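Local coordinates for protein LRA-12 (Uncultured bacterium, PDB 5AEB) that acts as a class B3 di-zinc metallo-beta-lactamase, probably hydrolysing the beta-lactam ring of antibiotics, carbapenems among them, at residues Q262-Y265 with E266-L269; S235-K238 with P239-Y243; V12-A15 with D16-K19. All coordinates share one frame; numbering follows the deposited sequence.

The three contacts are local turns and caps at the surface of an alpha-beta/beta-alpha metallo-beta-lactamase fold, whose two mixed sheets stand between layers of helices. Interaction 3 comes first along the chain, in the N-terminal loop before strand 24-27, beside the zinc ligands. Interaction 2 follows much later, at the end of helix 233-236, and interaction 1 ends the next helix, 251-267. Their centres are far apart: about 33 Å between interactions 1 and 2, 26 Å between 1 and 3, and 21 Å between 2 and 3. None touches another; interactions 1 and 2 lie at helix exits, whereas interaction 3 lies close to the metal centre.

Interaction 1: residues Q262-Y265 with E266-L269; sequences QKEY and EKHL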
loop_
_atom_site.group_PDB
_atom_site.type_symbol
_atom_site.label_atom_id
_atom_site.label_comp_id
_atom_site.label_asym_id
_atom_site.label_seq_id
_atom_site.Cartn_x
_atom_site.Cartn_y
_atom_site.Cartn_z
ATOM N N GLN A 262 3.706 -11.225 14.705
ATOM C CA GLN A 262 3.454 -11.204 16.148
ATOM C C GLN A 262 4.710 -11.627 16.942
ATOM O O GLN A 262 5.116 -10.920 17.866
ATOM C CB GLN A 262 2.258 -12.092 16.481
ATOM C CG GLN A 262 2.072 -12.426 17.956
ATOM C CD GLN A 262 1.609 -11.224 18.757
ATOM O OE1 GLN A 262 0.775 -10.437 18.301
ATOM N NE2 GLN A 262 2.169 -11.063 19.949
ATOM N N LYS A 263 5.322 -12.758 16.558
ATOM C CA LYS A 263 6.584 -13.232 17.155
ATOM C C LYS A 263 7.701 -12.188 17.017
ATOM O O LYS A 263 8.533 -12.020 17.921
ATOM C CB LYS A 263 7.037 -14.544 16.516
ATOM C CG LYS A 263 6.026 -15.689 16.612
ATOM C CD LYS A 263 5.437 -15.805 18.016
ATOM C CE LYS A 263 4.030 -16.372 18.016
ATOM N NZ LYS A 263 4.002 -17.766 17.492
ATOM N N GLU A 264 7.718 -11.514 15.863
ATOM C CA GLU A 264 8.663 -10.465 15.580
ATOM C C GLU A 264 8.464 -9.296 16.554
ATOM O O GLU A 264 9.428 -8.790 17.133
ATOM C CB GLU A 264 8.511 -10.017 14.134
ATOM C CG GLU A 264 9.595 -9.082 13.657
ATOM C CD GLU A 264 10.946 -9.738 13.672
ATOM O OE1 GLU A 264 11.485 -9.981 14.766
ATOM O OE2 GLU A 264 11.474 -10.022 12.585
ATOM N N TYR A 265 7.211 -8.872 16.724
ATOM C CA TYR A 265 6.832 -7.846 17.680
ATOM C C TYR A 265 7.319 -8.175 19.104
ATOM O O TYR A 265 7.824 -7.293 19.797
ATOM C CB TYR A 265 5.315 -7.644 17.651
ATOM C CG TYR A 265 4.712 -6.984 18.877
ATOM C CD1 TYR A 265 4.854 -5.623 19.096
ATOM C CD2 TYR A 265 3.994 -7.723 19.811
ATOM C CE1 TYR A 265 4.298 -5.014 20.199
ATOM C CE2 TYR A 265 3.435 -7.117 20.923
ATOM C CZ TYR A 265 3.601 -5.764 21.107
ATOM O OH TYR A 265 3.051 -5.149 22.198
ATOM N N GLU A 266 7.175 -9.433 19.512
ATOM C CA GLU A 266 7.624 -9.921 20.825
ATOM C C GLU A 266 9.133 -9.819 21.051
ATOM O O GLU A 266 9.575 -9.445 22.136
ATOM C CB GLU A 266 7.151 -11.365 21.065
ATOM C CG GLU A 266 5.694 -11.475 21.492
ATOM C CD GLU A 266 5.128 -12.882 21.355
ATOM O OE1 GLU A 266 5.859 -13.871 21.597
ATOM O OE2 GLU A 266 3.930 -13.008 21.017
ATOM N N LYS A 267 9.918 -10.165 20.044
ATOM C CA LYS A 267 11.359 -9.972 20.086
ATOM C C LYS A 267 11.734 -8.480 20.165
ATOM O O LYS A 267 12.757 -8.122 20.760
ATOM C CB LYS A 267 11.989 -10.583 18.834
ATOM C CG LYS A 267 12.038 -12.108 18.822
ATOM C CD LYS A 267 12.541 -12.628 17.482
ATOM C CE LYS A 267 13.039 -14.069 17.583
ATOM N NZ LYS A 267 11.952 -15.022 17.945
ATOM N N HIS A 268 10.875 -7.657 19.543
ATOM C CA HIS A 268 10.998 -6.208 19.270
ATOM C C HIS A 268 11.679 -5.752 17.939
ATOM O O HIS A 268 11.910 -4.561 17.788
ATOM C CB HIS A 268 11.449 -5.400 20.521
ATOM C CG HIS A 268 10.707 -5.752 21.815
ATOM N ND1 HIS A 268 9.424 -6.181 21.843
ATOM C CD2 HIS A 268 11.134 -5.717 23.168
ATOM C CE1 HIS A 268 9.041 -6.405 23.127
ATOM N NE2 HIS A 268 10.091 -6.127 23.938
ATOM N N LEU A 269 11.966 -6.623 16.943
ATOM C CA LEU A 269 12.839 -6.166 15.825
ATOM C C LEU A 269 13.190 -7.026 14.538
ATOM O O LEU A 269 12.943 -8.152 14.419
ATOM C CB LEU A 269 14.158 -5.631 16.428
ATOM C CG LEU A 269 15.111 -6.689 17.094
ATOM C CD1 LEU A 269 16.254 -7.125 16.157
ATOM C CD2 LEU A 269 15.682 -6.259 18.456
#
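Gln262 and Glu266, one helical turn apart, are joined twice. Through the backbone, Glu266 N bonds to Gln262 O. Through the side chains, Gln262 NE2 donates to Glu266 OE2 over 2.8 Å in an almost straight bond. The acceptor oxygen uses its anti lone pair and lies in the amide plane of the glutamine, although the amide and carboxylate planes are turned well away from each other. Gln262 CG is anti to the backbone N (chi1 166°), and a bend at the next torsion brings the amide across to the carboxylate. Lys263 runs alongside Glu266, pointing the same way, but its ammonium group makes its salt bridge to Asp259.

Backbone bonds close the helix. Lys267 N still reaches Lys263 O in regular fashion, at 3.1 Å. Beyond it, His268 takes a positive phi of 89°, and the pattern becomes a Schellman motif: Leu269 N reaches back to Glu264 O at 3.3 Å, and His268 N is shared between Tyr265 O and Glu264 O, all weak bonds. The motif ends helix 251-267, which packs against helix 204-216 through the Tyr265 side chain, among others.

The imidazole of His268 adds a side-chain bond to this cap. Its ND1 donates to Tyr265 O over 2.8 Å, from within the carbonyl plane and near the plane of its own ring. This bond, firmer than the backbone one to the same oxygen, probably restrains rotation of the imidazole. Glu266 O sits 3.1 Å above one face of that ring, off toward its rim, and the ring also meets Phe195.

Interaction 2: residues S235-K238 with P239-Y243; sequences SKHK and PGDGY. With SO4 (sulfate ion), chain E.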
loop_
_atom_site.group_PDB
_atom_site.type_symbol
_atom_site.label_atom_id
_atom_site.label_comp_id
_atom_site.label_asym_id
_atom_site.label_seq_id
_atom_site.Cartn_x
_atom_site.Cartn_y
_atom_site.Cartn_z
ATOM N N SER A 235 2.954 -16.977 -6.401
ATOM C CA SER A 235 2.397 -18.338 -6.266
ATOM C C SER A 235 0.926 -18.404 -6.645
ATOM O O SER A 235 0.413 -19.451 -6.972
ATOM C CB SER A 235 2.531 -18.834 -4.830
ATOM O OG SER A 235 3.897 -18.865 -4.466
ATOM N N LYS A 236 0.231 -17.289 -6.575
ATOM C CA LYS A 236 -1.205 -17.294 -6.772
ATOM C C LYS A 236 -1.559 -16.926 -8.207
ATOM O O LYS A 236 -2.637 -17.235 -8.673
ATOM C CB LYS A 236 -1.848 -16.327 -5.779
ATOM C CG LYS A 236 -1.687 -16.785 -4.336
ATOM C CD LYS A 236 -1.954 -15.661 -3.339
ATOM C CE LYS A 236 -2.000 -16.201 -1.904
ATOM N NZ LYS A 236 -2.173 -15.082 -0.910
ATOM N N HIS A 237 -0.634 -16.272 -8.904
ATOM C CA HIS A 237 -0.892 -15.783 -10.249
ATOM C C HIS A 237 0.351 -15.726 -11.083
ATOM O O HIS A 237 1.368 -15.192 -10.646
ATOM C CB HIS A 237 -1.544 -14.407 -10.188
ATOM C CG HIS A 237 -1.729 -13.756 -11.531
ATOM N ND1 HIS A 237 -0.748 -13.074 -12.147
ATOM C CD2 HIS A 237 -2.832 -13.687 -12.365
ATOM C CE1 HIS A 237 -1.201 -12.597 -13.318
ATOM N NE2 HIS A 237 -2.474 -12.972 -13.450
ATOM N N LYS A 238 0.261 -16.258 -12.303
ATOM C CA LYS A 238 1.304 -16.123 -13.327
ATOM C C LYS A 238 0.766 -15.242 -14.469
ATOM O O LYS A 238 -0.440 -15.234 -14.725
ATOM C CB LYS A 238 1.661 -17.491 -13.934
ATOM C CG LYS A 238 2.036 -18.596 -12.960
ATOM C CD LYS A 238 3.523 -18.592 -12.656
ATOM C CE LYS A 238 3.837 -19.568 -11.535
ATOM N NZ LYS A 238 4.660 -18.883 -10.496
ATOM N N PRO A 239 1.649 -14.519 -15.181
ATOM C CA PRO A 239 1.143 -13.799 -16.352
ATOM C C PRO A 239 0.429 -14.760 -17.315
ATOM O O PRO A 239 0.946 -15.835 -17.626
ATOM C CB PRO A 239 2.412 -13.236 -16.991
ATOM C CG PRO A 239 3.414 -13.176 -15.890
ATOM C CD PRO A 239 3.091 -14.300 -14.962
ATOM N N GLY A 240 -0.769 -14.396 -17.744
ATOM C CA GLY A 240 -1.528 -15.244 -18.649
ATOM C C GLY A 240 -2.560 -16.162 -18.020
ATOM O O GLY A 240 -3.263 -16.862 -18.748
ATOM N N ASP A 241 -2.673 -16.155 -16.686
ATOM C CA ASP A 241 -3.653 -16.993 -15.984
ATOM C C ASP A 241 -5.075 -16.660 -16.400
ATOM O O ASP A 241 -5.952 -17.529 -16.413
ATOM C CB ASP A 241 -3.566 -16.816 -14.457
ATOM C CG ASP A 241 -2.434 -17.610 -13.822
ATOM O OD1 ASP A 241 -1.648 -18.243 -14.545
ATOM O OD2 ASP A 241 -2.328 -17.578 -12.579
ATOM N N GLY A 242 -5.312 -15.395 -16.722
ATOM C CA GLY A 242 -6.675 -14.925 -16.891
ATOM C C GLY A 242 -7.301 -14.650 -15.539
ATOM O O GLY A 242 -6.660 -14.819 -14.494
ATOM N N TYR A 243 -8.560 -14.224 -15.566
ATOM C CA TYR A 243 -9.313 -13.843 -14.376
ATOM C C TYR A 243 -9.567 -15.007 -13.398
ATOM O O TYR A 243 -10.185 -16.000 -13.754
ATOM C CB TYR A 243 -10.631 -13.210 -14.816
ATOM C CG TYR A 243 -11.398 -12.546 -13.708
ATOM C CD1 TYR A 243 -10.822 -11.528 -12.967
ATOM C CD2 TYR A 243 -12.712 -12.925 -13.416
ATOM C CE1 TYR A 243 -11.518 -10.907 -11.957
ATOM C CE2 TYR A 243 -13.422 -12.313 -12.397
ATOM C CZ TYR A 243 -12.811 -11.297 -11.676
ATOM O OH TYR A 243 -13.473 -10.660 -10.675
HETATM S S SO4 E . -3.660 -12.330 -16.952
HETATM O O1 SO4 E . -4.173 -12.959 -15.703
HETATM O O2 SO4 E . -2.173 -12.208 -16.891
HETATM O O3 SO4 E . -4.300 -10.996 -17.103
HETATM O O4 SO4 E . -4.072 -13.159 -18.117
#
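With CG beside its own backbone N (chi1 -80°), Asp241 brings its carboxylate back to the N-H of Lys238, whereas His237, its CG anti to the backbone N (chi1 174°), swings its imidazole the other way past the aspartate towards a sulfate ion. Asp241 OD2 accepts the backbone N-H of Lys238 at 2.9 Å. The bond is nearly straight at the hydrogen, yet the donor stands well above the carboxylate plane. The return bond, from Asp241 N to Lys238 O over 3.1 Å, closes the turn, so backbone and side chain of the aspartate both hold Lys238. The lysine's own NZ goes to His234 O.

Alongside the carboxylate, Asp241 CB comes to 3.8 Å from His237 CD2. At the edge of the imidazole, in its plane, His237 NE2 donates to sulfate O1 over 2.8 Å. Gly240 N gives a nearly straight bond of 2.7 Å to sulfate O2, and Gly242 N reaches sulfate O4 at 2.9 Å. Three donors thus gather round the anion, which probably came from the crystallisation liquor. The histidine is steadied by Tyr21 OH at ND1 and by stacking on Phe24.

The backbone from Lys238 to Asp241 is a type II beta turn with proline and glycine at its two central positions, the classic pairing; with His237 before it and Gly242 after it, the turn holds the sulfate just after helix 233-236.

Interaction 3: residues V12-A15 with D16-K19; sequences VSNA and DWSK
Val12 sets its CG1 methyl against the six-membered ring of Trp17, 3.6 Å from CE3. With that methyl anti to the backbone N (chi1 177°), the valine reaches the indole obliquely, and CG2 comes near the same ring carbon. This makes the apolar part of the contact, which Tyr87 extends from helix 87-90.

Asn14 meets the 16-19 segment with both its amide oxygen and its backbone carbonyl. Its CB lies over the face of the five-membered ring of Trp17, 4.1 Å from the centroid, a CH-pi contact, while the amide crosses the indole with its plane only modestly inclined to it. From there OD1 accepts the N-H of Asp16 at 3.0 Å, an Asx turn. The carbonyl oxygen of Asn14 takes Trp17 N over 3.0 Å, approached from above the carbonyl plane, and is also the acceptor for a water 2.8 Å away that hydrogen-bonds to Ser18 OG. Next, Ala15 O is met by Ser18 N at 3.2 Å and, more weakly, by Lys19 N at 3.1 Å.

The indole also meets the ring of His227 and touches Asp88, both ligands of the second zinc, and NE1 bonds weakly to Asp37. Backbone bonds and the asparagine fix the turn, and the valine and asparagine bear on the indole, which probably steadies the tryptophan beside the metal centre, as part of the active-site wall.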
loop_
_atom_site.group_PDB
_atom_site.type_symbol
_atom_site.label_atom_id
_atom_site.label_comp_id
_atom_site.label_asym_id
_atom_site.label_seq_id
_atom_site.Cartn_x
_atom_site.Cartn_y
_atom_site.Cartn_z
ATOM N N VAL A 12 18.945 0.705 -3.521
ATOM C CA VAL A 12 18.040 -0.437 -3.619
ATOM C C VAL A 12 18.852 -1.640 -4.065
ATOM O O VAL A 12 19.392 -1.639 -5.164
ATOM C CB VAL A 12 16.869 -0.203 -4.610
ATOM C CG1 VAL A 12 16.002 -1.467 -4.719
ATOM C CG2 VAL A 12 16.048 1.008 -4.198
ATOM N N SER A 13 18.919 -2.654 -3.203
ATOM C CA SER A 13 19.672 -3.878 -3.464
ATOM C C SER A 13 18.830 -4.968 -4.153
ATOM O O SER A 13 19.378 -5.880 -4.749
ATOM C CB SER A 13 20.249 -4.420 -2.146
ATOM O OG SER A 13 19.204 -4.639 -1.187
ATOM N N ASN A 14 17.507 -4.854 -4.073
ATOM C CA ASN A 14 16.574 -5.861 -4.582
ATOM C C ASN A 14 16.058 -5.504 -5.980
ATOM O O ASN A 14 15.163 -4.662 -6.121
ATOM C CB ASN A 14 15.405 -5.961 -3.590
ATOM C CG ASN A 14 14.417 -7.060 -3.924
ATOM O OD1 ASN A 14 14.288 -7.513 -5.065
ATOM N ND2 ASN A 14 13.692 -7.482 -2.915
ATOM N N ALA A 15 16.609 -6.149 -7.001
ATOM C CA ALA A 15 16.241 -5.886 -8.397
ATOM C C ALA A 15 14.741 -5.998 -8.701
ATOM O O ALA A 15 14.246 -5.320 -9.590
ATOM C CB ALA A 15 17.025 -6.783 -9.342
ATOM N N ASP A 16 14.035 -6.868 -7.982
ATOM C CA ASP A 16 12.585 -7.049 -8.156
ATOM C C ASP A 16 11.749 -5.789 -7.856
ATOM O O ASP A 16 10.599 -5.695 -8.300
ATOM C CB ASP A 16 12.081 -8.237 -7.307
ATOM C CG ASP A 16 12.485 -9.596 -7.895
ATOM O OD1 ASP A 16 12.965 -9.642 -9.049
ATOM O OD2 ASP A 16 12.322 -10.633 -7.209
ATOM N N TRP A 17 12.313 -4.833 -7.105
ATOM C CA TRP A 17 11.610 -3.581 -6.837
ATOM C C TRP A 17 11.384 -2.784 -8.093
ATOM O O TRP A 17 10.357 -2.172 -8.251
ATOM C CB TRP A 17 12.341 -2.769 -5.779
ATOM C CG TRP A 17 12.154 -3.292 -4.367
ATOM C CD1 TRP A 17 11.683 -4.548 -3.964
ATOM C CD2 TRP A 17 12.457 -2.587 -3.110
ATOM N NE1 TRP A 17 11.649 -4.637 -2.593
ATOM C CE2 TRP A 17 12.120 -3.520 -2.022
ATOM C CE3 TRP A 17 12.981 -1.342 -2.792
ATOM C CZ2 TRP A 17 12.280 -3.181 -0.679
ATOM C CZ3 TRP A 17 13.119 -1.006 -1.438
ATOM C CH2 TRP A 17 12.788 -1.909 -0.409
ATOM N N SER A 18 12.328 -2.802 -9.019
ATOM C CA SER A 18 12.166 -2.077 -10.274
ATOM C C SER A 18 11.820 -2.968 -11.462
ATOM O O SER A 18 11.466 -2.465 -12.518
ATOM C CB SER A 18 13.433 -1.277 -10.582
ATOM O OG SER A 18 14.522 -2.177 -10.629
ATOM N N LYS A 19 11.900 -4.286 -11.287
ATOM C CA LYS A 19 11.569 -5.232 -12.350
ATOM C C LYS A 19 10.104 -5.104 -12.848
ATOM O O LYS A 19 9.181 -5.241 -12.066
ATOM C CB LYS A 19 11.867 -6.644 -11.848
ATOM C CG LYS A 19 11.684 -7.753 -12.870
ATOM C CD LYS A 19 12.395 -9.004 -12.403
ATOM C CE LYS A 19 12.348 -10.090 -13.477
ATOM N NZ LYS A 19 11.062 -10.838 -13.429
HETATM O O HOH W 1 15.471 -2.473 -7.913
#